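Local structure of VESB protease (4LK4) at residues Ser44-Arg49 with Pro116-Ala121; Leu295-Ser300 with Cys311-Ala316. The protein is a secreted protease of the trypsin-like S1 family that probably cleaves peptide bonds with a serine nucleophile and carries an additional Ig-like domain. The protein carries 1 engineered substitution. One frame throughout, in Å; residues are numbered along the deposited sequence.

In the fold
The two contacts sit in different domains and follow one another along the chain. Interaction 1 belongs to the trypsin-like protease part, where residues 116-121, in the loop between strand 112-113 and helix 125-128, run across the end of strand 39-46 of the six-stranded barrel. Interaction 2 belongs to the Ig-like domain, where residues 295-300 pair with strand 310-319 at the edge of a sheet and are tied to it by a disulfide. The centres of the contacts are 33 Å apart and their nearest atoms about 15 Å, so they do not meet. One is held by a single backbone bond and apolar side chains, the other by strand pairing and a covalent link.

Interaction 1 of 2, residues Ser44-Arg49 with Pro116-Ala121; sequences SFLGGR and PAITLA
Ile118 N donates to Phe45 O across 3.0 Å in a nearly straight bond, with the donor almost in line with the carbonyl (C=O...N 179°). The same oxygen also receives a CA-H contact from Ala117 CA at 3.4 Å, so two successive residues of 116-121 gather on one acceptor. Phe45 CG stands anti to the backbone N (chi1 179°), beside its own carbonyl carbon. Gly47 N lies over the ring centre, 3.6 Å above the plane, while Pro116 O comes to the edge, 3.5 Å from Phe45 CD2. Ala117 CB rests against Leu46 O at 3.5 Å. Farther along, Ile118 CG2 meets Ser44 OG at 3.7 Å. Leu46 and Leu120 cross at about a right angle: Leu46 CD2 wedges into the fork of the other leucine, 3.7 Å from Leu120 CD1.

The next shell surrounds these groups. Ser44 OG is hydrogen-bonded to Gln211, and Ser24 bonds both to Pro116 O and to the backbone of Phe45. Leu52 and Ile241 each pack on both Leu46 and Leu120. The loop thus bridges strand 39-46 of one barrel, strand 211-216 of the other sheet and helix 238-243, as the connection between the two barrels does in the chymotrypsin fold.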
loop_
_atom_site.group_PDB
_atom_site.type_symbol
_atom_site.label_atom_id
_atom_site.label_comp_id
_atom_site.label_asym_id
_atom_site.label_seq_id
_atom_site.Cartn_x
_atom_site.Cartn_y
_atom_site.Cartn_z
ATOM N N SER A 44 -7.090 2.742 -5.057
ATOM C CA SER A 44 -7.169 3.943 -5.864
ATOM C C SER A 44 -5.971 3.980 -6.807
ATOM O O SER A 44 -4.905 3.457 -6.474
ATOM C CB SER A 44 -7.242 5.194 -4.975
ATOM O OG SER A 44 -6.002 5.551 -4.402
ATOM N N PHE A 45 -6.147 4.542 -7.998
ATOM C CA PHE A 45 -5.090 4.551 -9.006
ATOM C C PHE A 45 -4.291 5.842 -8.888
ATOM O O PHE A 45 -4.889 6.909 -8.956
ATOM C CB PHE A 45 -5.700 4.419 -10.405
ATOM C CG PHE A 45 -4.672 4.439 -11.522
ATOM C CD1 PHE A 45 -3.579 3.614 -11.480
ATOM C CD2 PHE A 45 -4.821 5.293 -12.628
ATOM C CE1 PHE A 45 -2.643 3.637 -12.503
ATOM C CE2 PHE A 45 -3.886 5.318 -13.648
ATOM C CZ PHE A 45 -2.793 4.495 -13.580
ATOM N N LEU A 46 -2.971 5.762 -8.688
ATOM C CA LEU A 46 -2.166 6.991 -8.475
ATOM C C LEU A 46 -1.550 7.545 -9.752
ATOM O O LEU A 46 -1.013 8.650 -9.760
ATOM C CB LEU A 46 -1.055 6.768 -7.465
ATOM C CG LEU A 46 -1.497 6.275 -6.100
ATOM C CD1 LEU A 46 -0.310 5.785 -5.304
ATOM C CD2 LEU A 46 -2.197 7.369 -5.335
ATOM N N GLY A 47 -1.637 6.786 -10.839
ATOM C CA GLY A 47 -1.020 7.181 -12.107
ATOM C C GLY A 47 0.098 6.206 -12.450
ATOM O O GLY A 47 0.682 5.540 -11.561
ATOM N N GLY A 48 0.380 6.103 -13.747
ATOM C CA GLY A 48 1.456 5.248 -14.228
ATOM C C GLY A 48 1.094 3.834 -13.932
ATOM O O GLY A 48 0.099 3.365 -14.396
ATOM N N ARG A 49 1.889 3.165 -13.124
ATOM C CA ARG A 49 1.627 1.776 -12.810
ATOM C C ARG A 49 1.377 1.545 -11.314
ATOM O O ARG A 49 1.581 0.446 -10.828
ATOM C CB ARG A 49 2.774 0.889 -13.337
ATOM C CG ARG A 49 4.158 1.172 -12.742
ATOM C CD ARG A 49 5.161 0.079 -13.048
ATOM N NE ARG A 49 5.781 0.273 -14.362
ATOM C CZ ARG A 49 5.699 -0.562 -15.402
ATOM N NH1 ARG A 49 5.015 -1.699 -15.333
ATOM N NH2 ARG A 49 6.302 -0.240 -16.534
ATOM N N PRO A 116 -7.604 8.165 -15.603
ATOM C CA PRO A 116 -7.336 9.258 -14.681
ATOM C C PRO A 116 -6.909 8.772 -13.314
ATOM O O PRO A 116 -7.349 7.717 -12.849
ATOM C CB PRO A 116 -8.668 9.989 -14.583
ATOM C CG PRO A 116 -9.458 9.548 -15.769
ATOM C CD PRO A 116 -9.004 8.149 -16.048
ATOM N N ALA A 117 -6.046 9.560 -12.683
ATOM C CA ALA A 117 -5.519 9.249 -11.370
ATOM C C ALA A 117 -6.244 10.077 -10.311
ATOM O O ALA A 117 -6.741 11.166 -10.569
ATOM C CB ALA A 117 -4.026 9.526 -11.327
ATOM N N ILE A 118 -6.314 9.533 -9.109
ATOM C CA ILE A 118 -6.868 10.260 -7.997
ATOM C C ILE A 118 -5.869 11.316 -7.535
ATOM O O ILE A 118 -4.690 11.214 -7.794
ATOM C CB ILE A 118 -7.202 9.300 -6.851
ATOM C CG1 ILE A 118 -8.243 9.949 -5.927
ATOM C CG2 ILE A 118 -5.933 8.823 -6.118
ATOM C CD1 ILE A 118 -9.000 8.918 -5.110
ATOM N N THR A 119 -6.360 12.340 -6.874
ATOM C CA THR A 119 -5.524 13.354 -6.301
ATOM C C THR A 119 -5.508 13.067 -4.824
ATOM O O THR A 119 -6.559 12.911 -4.191
ATOM C CB THR A 119 -6.080 14.759 -6.613
ATOM O OG1 THR A 119 -6.076 14.953 -8.034
ATOM C CG2 THR A 119 -5.222 15.852 -5.957
ATOM N N LEU A 120 -4.303 12.949 -4.285
ATOM C CA LEU A 120 -4.123 12.625 -2.888
ATOM C C LEU A 120 -4.144 13.892 -2.087
ATOM O O LEU A 120 -3.782 14.944 -2.587
ATOM C CB LEU A 120 -2.789 11.916 -2.686
ATOM C CG LEU A 120 -2.637 10.512 -3.264
ATOM C CD1 LEU A 120 -1.320 9.909 -2.808
ATOM C CD2 LEU A 120 -3.769 9.620 -2.834
ATOM N N ALA A 121 -4.580 13.804 -0.839
ATOM C CA ALA A 121 -4.572 14.975 0.035
ATOM C C ALA A 121 -3.121 15.415 0.355
ATOM O O ALA A 121 -2.211 14.590 0.432
ATOM C CB ALA A 121 -5.325 14.670 1.311
#

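Interaction 2 of 2, residues Leu295-Ser300 with Cys311-Ala316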
loop_
_atom_site.group_PDB
_atom_site.type_symbol
_atom_site.label_atom_id
_atom_site.label_comp_id
_atom_site.label_asym_id
_atom_site.label_seq_id
_atom_site.Cartn_x
_atom_site.Cartn_y
_atom_site.Cartn_z
ATOM N N LEU A 295 26.475 -12.112 0.387
ATOM C CA LEU A 295 27.251 -13.086 -0.376
ATOM C C LEU A 295 27.667 -12.554 -1.734
ATOM O O LEU A 295 28.700 -12.922 -2.252
ATOM C CB LEU A 295 26.449 -14.365 -0.568
ATOM C CG LEU A 295 25.946 -15.000 0.726
ATOM C CD1 LEU A 295 25.397 -16.388 0.438
ATOM C CD2 LEU A 295 27.047 -15.055 1.779
ATOM N N SER A 296 26.853 -11.687 -2.306
ATOM C CA SER A 296 27.045 -11.221 -3.667
ATOM C C SER A 296 26.283 -9.910 -3.798
ATOM O O SER A 296 25.138 -9.840 -3.395
ATOM C CB SER A 296 26.468 -12.246 -4.647
ATOM O OG SER A 296 27.007 -12.061 -5.945
ATOM N N ASP A 297 26.938 -8.875 -4.323
ATOM C CA ASP A 297 26.312 -7.583 -4.578
ATOM C C ASP A 297 26.495 -7.245 -6.046
ATOM O O ASP A 297 27.458 -6.594 -6.422
ATOM C CB ASP A 297 26.929 -6.496 -3.694
ATOM C CG ASP A 297 26.278 -5.115 -3.885
ATOM O OD1 ASP A 297 25.464 -4.899 -4.802
ATOM O OD2 ASP A 297 26.600 -4.223 -3.094
ATOM N N GLY A 298 25.554 -7.700 -6.864
ATOM C CA GLY A 298 25.551 -7.397 -8.284
ATOM C C GLY A 298 25.495 -5.914 -8.582
ATOM O O GLY A 298 26.047 -5.458 -9.578
ATOM N N CYS A 299 24.834 -5.143 -7.723
ATOM C CA CYS A 299 24.701 -3.720 -7.980
ATOM C C CYS A 299 26.059 -3.048 -7.910
ATOM O O CYS A 299 26.293 -2.071 -8.615
ATOM C CB CYS A 299 23.726 -3.061 -7.018
ATOM S SG CYS A 299 22.044 -3.701 -7.151
ATOM N N SER A 300 26.962 -3.573 -7.085
ATOM C CA SER A 300 28.328 -3.051 -7.062
ATOM C C SER A 300 29.117 -3.468 -8.312
ATOM O O SER A 300 30.056 -2.778 -8.684
ATOM C CB SER A 300 29.085 -3.453 -5.784
ATOM O OG SER A 300 29.361 -4.837 -5.736
ATOM N N CYS A 311 19.868 -5.120 -11.214
ATOM C CA CYS A 311 20.997 -5.683 -10.511
ATOM C C CYS A 311 20.438 -6.376 -9.307
ATOM O O CYS A 311 19.368 -6.027 -8.823
ATOM C CB CYS A 311 22.021 -4.618 -10.094
ATOM S SG CYS A 311 21.392 -3.297 -9.035
ATOM N N SER A 312 21.164 -7.370 -8.834
ATOM C CA SER A 312 20.694 -8.199 -7.760
ATOM C C SER A 312 21.728 -8.248 -6.676
ATOM O O SER A 312 22.922 -8.051 -6.918
ATOM C CB SER A 312 20.399 -9.608 -8.267
ATOM O OG SER A 312 19.466 -9.564 -9.337
ATOM N N VAL A 313 21.249 -8.525 -5.481
ATOM C CA VAL A 313 22.070 -8.655 -4.318
ATOM C C VAL A 313 21.649 -9.945 -3.656
ATOM O O VAL A 313 20.459 -10.264 -3.619
ATOM C CB VAL A 313 21.784 -7.478 -3.384
ATOM C CG1 VAL A 313 22.279 -7.767 -1.982
ATOM C CG2 VAL A 313 22.428 -6.213 -3.929
ATOM N N GLU A 314 22.611 -10.690 -3.133
ATOM C CA GLU A 314 22.319 -11.987 -2.512
ATOM C C GLU A 314 22.800 -11.955 -1.066
ATOM O O GLU A 314 23.993 -11.829 -0.801
ATOM C CB GLU A 314 22.964 -13.108 -3.310
ATOM C CG GLU A 314 22.338 -14.485 -3.123
ATOM C CD GLU A 314 23.245 -15.635 -3.609
ATOM O OE1 GLU A 314 24.438 -15.419 -4.000
ATOM O OE2 GLU A 314 22.760 -16.782 -3.584
ATOM N N VAL A 315 21.858 -12.017 -0.130
ATOM C CA VAL A 315 22.177 -11.831 1.274
ATOM C C VAL A 315 21.950 -13.090 2.045
ATOM O O VAL A 315 21.225 -13.964 1.608
ATOM C CB VAL A 315 21.356 -10.702 1.922
ATOM C CG1 VAL A 315 21.497 -9.437 1.099
ATOM C CG2 VAL A 315 19.896 -11.079 2.094
ATOM N N ALA A 316 22.575 -13.156 3.208
ATOM C CA ALA A 316 22.476 -14.324 4.046
ATOM C C ALA A 316 22.338 -13.991 5.521
ATOM O O ALA A 316 22.703 -12.911 5.972
ATOM C CB ALA A 316 23.675 -15.238 3.818
#
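Cys299 SG stands anti to its carbonyl carbon (chi1 -62°), and Cys311 SG lies between its own backbone N and carbonyl carbon (chi1 58°); these two rotations bring the sulfurs together as a disulfide, Cys299 SG to Cys311 SG 2.0 Å. Its central torsion of 83° is that of an unstrained disulfide. One sulfur, Cys299 SG, also leans on Val313 CG2.

Beside the disulfide the backbones run antiparallel. Glu314 N gives Ser296 O a short, straight bond of 2.7 Å. In return Glu314 O takes Ser296 N at 3.2 Å, in the carbonyl plane on a lone pair, and a weak, bent bond from Leu295 N; two residues facing one make a classic beta bulge. Next comes the non-hydrogen-bonded pair Asp297-Val313, whose side chains lie side by side, Asp297 OD1 to Val313 CG2 3.4 Å. On the other face the CB atoms of Ser296 and Glu314 touch at 3.8 Å. At the bulge end, Leu295 CG packs on Ala316 CB at 3.8 Å. Without a side chain, Gly298 lets its N come close to Ser312 O, in a weak bond.

Asp297 closes the strand and caps helix 298-302: Ser300 N reaches Asp297 OD1 at 3.0 Å from above the carboxylate plane, and Ser300 OG bonds to Asp297 O. Asp297 OD2 is held by Tyr280, from strand 278-283, while Leu331 packs on both Cys299 and Val313.

Strand 292-297 is outermost in its sheet of the Ig-like domain. The chemistry therefore combines a covalent tie with a capped helix start where the edge strand ends, and the helix N-terminus would be expected to stabilise the charged form of Asp297.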